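PDB 1VGP: 373aa long hypothetical citrate synthase from Sulfolobus tokodaii, which is a member of the citrate synthase family, a mostly helical protein that assembles with a second copy of itself. Local coordinates for residues S41-E44 and E45-L49; W63-E66 and K67-E71. All coordinates share one frame; numbering follows the deposited sequence.

Interaction 1 of 2, residues S41-E44 and E45-L49; sequences SNFE and EVSYL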
loop_
_atom_site.group_PDB
_atom_site.type_symbol
_atom_site.label_atom_id
_atom_site.label_comp_id
_atom_site.label_asym_id
_atom_site.label_seq_id
_atom_site.Cartn_x
_atom_site.Cartn_y
_atom_site.Cartn_z
ATOM N N SER A 41 29.021 -14.393 -5.239
ATOM C CA SER A 41 28.640 -13.319 -4.325
ATOM C C SER A 41 27.894 -13.822 -3.090
ATOM O O SER A 41 27.875 -15.025 -2.800
ATOM C CB SER A 41 27.784 -12.290 -5.065
ATOM O OG SER A 41 27.780 -11.057 -4.366
ATOM N N ASN A 42 27.290 -12.877 -2.370
ATOM C CA ASN A 42 26.417 -13.170 -1.237
ATOM C C ASN A 42 25.309 -12.137 -1.149
ATOM O O ASN A 42 25.292 -11.149 -1.908
ATOM C CB ASN A 42 27.203 -13.135 0.063
ATOM C CG ASN A 42 27.993 -11.855 0.222
ATOM O OD1 ASN A 42 27.448 -10.799 0.548
ATOM N ND2 ASN A 42 29.295 -11.940 -0.025
ATOM N N PHE A 43 24.391 -12.348 -0.206
ATOM C CA PHE A 43 23.238 -11.461 -0.077
ATOM C C PHE A 43 23.657 -10.010 0.128
ATOM O O PHE A 43 23.173 -9.123 -0.565
ATOM C CB PHE A 43 22.341 -11.886 1.086
ATOM C CG PHE A 43 21.108 -11.042 1.220
ATOM C CD1 PHE A 43 19.993 -11.283 0.412
ATOM C CD2 PHE A 43 21.061 -9.989 2.135
ATOM C CE1 PHE A 43 18.850 -10.492 0.516
ATOM C CE2 PHE A 43 19.926 -9.194 2.245
ATOM C CZ PHE A 43 18.816 -9.446 1.435
ATOM N N GLU A 44 24.550 -9.780 1.085
ATOM C CA GLU A 44 25.030 -8.435 1.370
ATOM C C GLU A 44 25.631 -7.735 0.158
ATOM O O GLU A 44 25.261 -6.596 -0.150
ATOM C CB GLU A 44 26.054 -8.469 2.492
ATOM C CG GLU A 44 25.427 -8.621 3.858
ATOM C CD GLU A 44 25.886 -9.862 4.576
ATOM O OE1 GLU A 44 26.212 -10.854 3.887
ATOM O OE2 GLU A 44 25.917 -9.841 5.830
ATOM N N GLU A 45 26.552 -8.402 -0.536
ATOM C CA GLU A 45 27.185 -7.796 -1.699
ATOM C C GLU A 45 26.179 -7.555 -2.813
ATOM O O GLU A 45 26.177 -6.484 -3.424
ATOM C CB GLU A 45 28.324 -8.671 -2.220
ATOM C CG GLU A 45 28.945 -8.130 -3.492
ATOM C CD GLU A 45 30.196 -8.868 -3.894
ATOM O OE1 GLU A 45 30.068 -9.879 -4.620
ATOM O OE2 GLU A 45 31.302 -8.442 -3.488
ATOM N N VAL A 46 25.325 -8.540 -3.080
ATOM C CA VAL A 46 24.302 -8.394 -4.121
ATOM C C VAL A 46 23.312 -7.270 -3.815
ATOM O O VAL A 46 22.872 -6.551 -4.720
ATOM C CB VAL A 46 23.514 -9.705 -4.322
ATOM C CG1 VAL A 46 22.374 -9.478 -5.288
ATOM C CG2 VAL A 46 24.448 -10.793 -4.842
ATOM N N SER A 47 22.969 -7.109 -2.544
ATOM C CA SER A 47 22.097 -6.017 -2.133
ATOM C C SER A 47 22.719 -4.650 -2.421
ATOM O O SER A 47 22.045 -3.740 -2.922
ATOM C CB SER A 47 21.766 -6.139 -0.646
ATOM O OG SER A 47 20.959 -7.281 -0.410
ATOM N N TYR A 48 24.003 -4.504 -2.106
ATOM C CA TYR A 48 24.731 -3.274 -2.395
ATOM C C TYR A 48 24.765 -3.015 -3.903
ATOM O O TYR A 48 24.528 -1.894 -4.358
ATOM C CB TYR A 48 26.162 -3.382 -1.852
ATOM C CG TYR A 48 26.979 -2.111 -1.969
ATOM C CD1 TYR A 48 27.457 -1.668 -3.210
ATOM C CD2 TYR A 48 27.254 -1.338 -0.844
ATOM C CE1 TYR A 48 28.185 -0.478 -3.323
ATOM C CE2 TYR A 48 27.978 -0.151 -0.944
ATOM C CZ TYR A 48 28.438 0.279 -2.185
ATOM O OH TYR A 48 29.108 1.488 -2.278
ATOM N N LEU A 49 25.068 -4.058 -4.670
ATOM C CA LEU A 49 25.076 -3.959 -6.122
ATOM C C LEU A 49 23.766 -3.355 -6.587
ATOM O O LEU A 49 23.727 -2.449 -7.420
ATOM C CB LEU A 49 25.244 -5.347 -6.746
ATOM C CG LEU A 49 25.158 -5.427 -8.271
ATOM C CD1 LEU A 49 26.275 -4.598 -8.918
ATOM C CD2 LEU A 49 25.244 -6.877 -8.694
#
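Asn42 and Val46 open the first turn of helix 43-52 with a backbone bond, Val46 N to Asn42 O at 2.9 Å, and the i to i+4 pattern continues with Ser47 N on Phe43 O and Tyr48 N on Glu44 O. Asn42 is the N-cap. Its CG sits between its own backbone N and carbonyl carbon (chi1 52°), which turns the amide back over the helix start, and OD1 accepts from Glu45 N at 2.8 Å. Glu45 N approaches OD1 from above the amide plane, some 38° out of it, rather than along a lone pair. The Asn42 and Glu45 side chains cross at about a right angle. Glu45 reaches back past the cap to Ser41, where helix 34-40 has just ended: Ser41 OG donates to Glu45 OE1 at 2.6 Å, meeting the anti side of the carboxylate somewhat out of its plane. Val46 CG2 lies 3.4 Å from the same Ser41 OG. One residue further along, Ser47 OG donates to Phe43 O at 2.9 Å, from above that carbonyl plane, so one oxygen takes both the hydroxyl and the amide of Ser47. The same OG lies 3.4 Å over one face of the Phe43 ring, offset toward its rim. The ring also stacks with the ring of His149, and the backbone N of His149 donates to Glu44 OE2, while Asp171 OD1 accepts from Phe43 N. In the second subunit, Tyr367 OH also bonds to Glu45 OE1 and Arg373 forms a salt bridge with OE2. The buried Glu45 carboxylate is thus held from both chains, which probably favours its charged form and links the start of this helix to the C-terminal tail of the partner subunit.

Interaction 2 of 2, residues W63-E66 and K67-E71; sequences WFQE and KLREE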
loop_
_atom_site.group_PDB
_atom_site.type_symbol
_atom_site.label_atom_id
_atom_site.label_comp_id
_atom_site.label_asym_id
_atom_site.label_seq_id
_atom_site.Cartn_x
_atom_site.Cartn_y
_atom_site.Cartn_z
ATOM N N TRP A 63 31.469 -1.027 5.158
ATOM C CA TRP A 63 30.519 -0.055 5.653
ATOM C C TRP A 63 29.102 -0.595 5.535
ATOM O O TRP A 63 28.267 -0.383 6.415
ATOM C CB TRP A 63 30.629 1.246 4.858
ATOM C CG TRP A 63 29.490 2.182 5.122
ATOM C CD1 TRP A 63 29.354 3.030 6.181
ATOM C CD2 TRP A 63 28.310 2.336 4.336
ATOM N NE1 TRP A 63 28.166 3.705 6.103
ATOM C CE2 TRP A 63 27.498 3.299 4.968
ATOM C CE3 TRP A 63 27.854 1.760 3.141
ATOM C CZ2 TRP A 63 26.260 3.697 4.468
ATOM C CZ3 TRP A 63 26.622 2.151 2.637
ATOM C CH2 TRP A 63 25.842 3.114 3.296
ATOM N N PHE A 64 28.834 -1.292 4.436
ATOM C CA PHE A 64 27.471 -1.649 4.084
ATOM C C PHE A 64 26.928 -2.736 4.993
ATOM O O PHE A 64 25.830 -2.620 5.528
ATOM C CB PHE A 64 27.389 -2.114 2.630
ATOM C CG PHE A 64 26.010 -2.522 2.214
ATOM C CD1 PHE A 64 25.029 -1.566 1.986
ATOM C CD2 PHE A 64 25.677 -3.867 2.083
ATOM C CE1 PHE A 64 23.735 -1.939 1.637
ATOM C CE2 PHE A 64 24.382 -4.252 1.735
ATOM C CZ PHE A 64 23.411 -3.286 1.512
ATOM N N GLN A 65 27.694 -3.802 5.171
ATOM C CA GLN A 65 27.256 -4.868 6.056
ATOM C C GLN A 65 27.424 -4.476 7.511
ATOM O O GLN A 65 26.995 -5.194 8.402
ATOM C CB GLN A 65 28.015 -6.164 5.764
ATOM C CG GLN A 65 29.516 -6.032 5.716
ATOM C CD GLN A 65 30.171 -7.153 4.928
ATOM O OE1 GLN A 65 31.349 -7.447 5.116
ATOM N NE2 GLN A 65 29.407 -7.783 4.040
ATOM N N GLU A 66 28.045 -3.333 7.759
ATOM C CA GLU A 66 28.103 -2.804 9.114
ATOM C C GLU A 66 26.733 -2.237 9.482
ATOM O O GLU A 66 26.193 -2.537 10.544
ATOM C CB GLU A 66 29.184 -1.717 9.187
ATOM C CG GLU A 66 28.924 -0.595 10.187
ATOM C CD GLU A 66 30.205 -0.039 10.803
ATOM O OE1 GLU A 66 31.233 0.035 10.079
ATOM O OE2 GLU A 66 30.183 0.318 12.001
ATOM N N LYS A 67 26.170 -1.431 8.586
ATOM C CA LYS A 67 24.837 -0.886 8.788
ATOM C C LYS A 67 23.827 -2.022 8.941
ATOM O O LYS A 67 22.842 -1.907 9.682
ATOM C CB LYS A 67 24.440 0.002 7.593
ATOM C CG LYS A 67 25.095 1.385 7.570
ATOM C CD LYS A 67 24.732 2.207 8.807
ATOM C CE LYS A 67 24.627 3.691 8.484
ATOM N NZ LYS A 67 25.855 4.198 7.824
ATOM N N LEU A 68 24.089 -3.120 8.240
ATOM C CA LEU A 68 23.117 -4.189 8.092
ATOM C C LEU A 68 22.972 -5.024 9.361
ATOM O O LEU A 68 21.879 -5.521 9.652
ATOM C CB LEU A 68 23.513 -5.098 6.929
ATOM C CG LEU A 68 22.817 -4.922 5.579
ATOM C CD1 LEU A 68 23.302 -6.006 4.624
ATOM C CD2 LEU A 68 21.318 -5.010 5.748
ATOM N N ARG A 69 24.065 -5.187 10.109
ATOM C CA ARG A 69 24.011 -5.890 11.392
ATOM C C ARG A 69 23.639 -4.929 12.513
ATOM O O ARG A 69 23.035 -5.327 13.514
ATOM C CB ARG A 69 25.361 -6.541 11.726
ATOM C CG ARG A 69 26.297 -6.749 10.556
ATOM C CD ARG A 69 25.890 -7.941 9.709
ATOM N NE ARG A 69 26.880 -8.286 8.688
ATOM C CZ ARG A 69 28.084 -8.793 8.944
ATOM N NH1 ARG A 69 28.525 -8.871 10.196
ATOM N NH2 ARG A 69 28.841 -9.248 7.947
ATOM N N GLU A 70 24.010 -3.664 12.333
ATOM C CA GLU A 70 23.795 -2.622 13.329
ATOM C C GLU A 70 22.318 -2.433 13.660
ATOM O O GLU A 70 21.976 -2.075 14.781
ATOM C CB GLU A 70 24.373 -1.297 12.816
ATOM C CG GLU A 70 25.176 -0.500 13.838
ATOM C CD GLU A 70 26.646 -0.344 13.445
ATOM O OE1 GLU A 70 27.443 -1.267 13.728
ATOM O OE2 GLU A 70 26.996 0.701 12.853
ATOM N N GLU A 71 21.442 -2.671 12.690
ATOM C CA GLU A 71 20.041 -2.278 12.829
ATOM C C GLU A 71 19.057 -3.440 12.728
ATOM O O GLU A 71 17.931 -3.256 12.280
ATOM C CB GLU A 71 19.683 -1.237 11.767
ATOM C CG GLU A 71 20.213 0.157 12.046
ATOM C CD GLU A 71 19.467 0.851 13.171
ATOM O OE1 GLU A 71 18.220 0.827 13.163
ATOM O OE2 GLU A 71 20.133 1.421 14.065
#
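Trp63 holds CG anti to the backbone N (chi1 168°), while Lys67 starts beside its own N and bends at each later torsion; together these torsions carry the lysine obliquely across the indole. Lys67 CG lies 3.8 Å above one face of the ring system, offset toward its rim. The ammonium ends 2.9 Å from Trp63 NE1, but NZ and NE1 are both donors, so this proximity is no hydrogen bond. Between the backbones, Lys67 N bonds to Trp63 O at 3.2 Å and Glu70 N to Glu66 O at 3.0 Å; between them the bond from Leu68 N to Phe64 O is weak. On the buried side Leu68 CD1 approaches Phe64 CE2 at 3.5 Å, an apolar contact made obliquely to the ring. Gln65 and Arg69 run side by side, their amide and guanidinium planes 39° apart. Glu66 and Glu70 also run alongside each other, with carboxylates almost perpendicular; Glu66 OE2 is 3.3 Å from Glu70 OE2, two like charges on an exposed face. Helix 58-70 packs here against two helices: Phe64, Lys67 and Leu68 touch Ile118 of helix 113-135, and Phe64 and Leu68 also meet helix 43-52, while just past the helix end Glu71 forms a salt bridge with Lys123.

How the interactions relate
From the N terminus, the chain leaves helix 34-40, turns at residues 41-42 and enters helix 43-52, where interaction 1 closes the first turns. A short connection then leads into helix 58-70, and interaction 2 spans its last turns. Both contacts are local and lie in series, neither nesting nor crossing, with centres about 12 Å apart. The two helices meet directly: the ring of Tyr48 packs edge-to-face with Phe64, Glu44 CG touches Leu68 CD1, and Glu44 OE2 forms a long, weak ion pair with Arg69 NE. Interaction 1 extends this helix pair toward the second subunit and helix 164-175, interaction 2 toward helix 113-135.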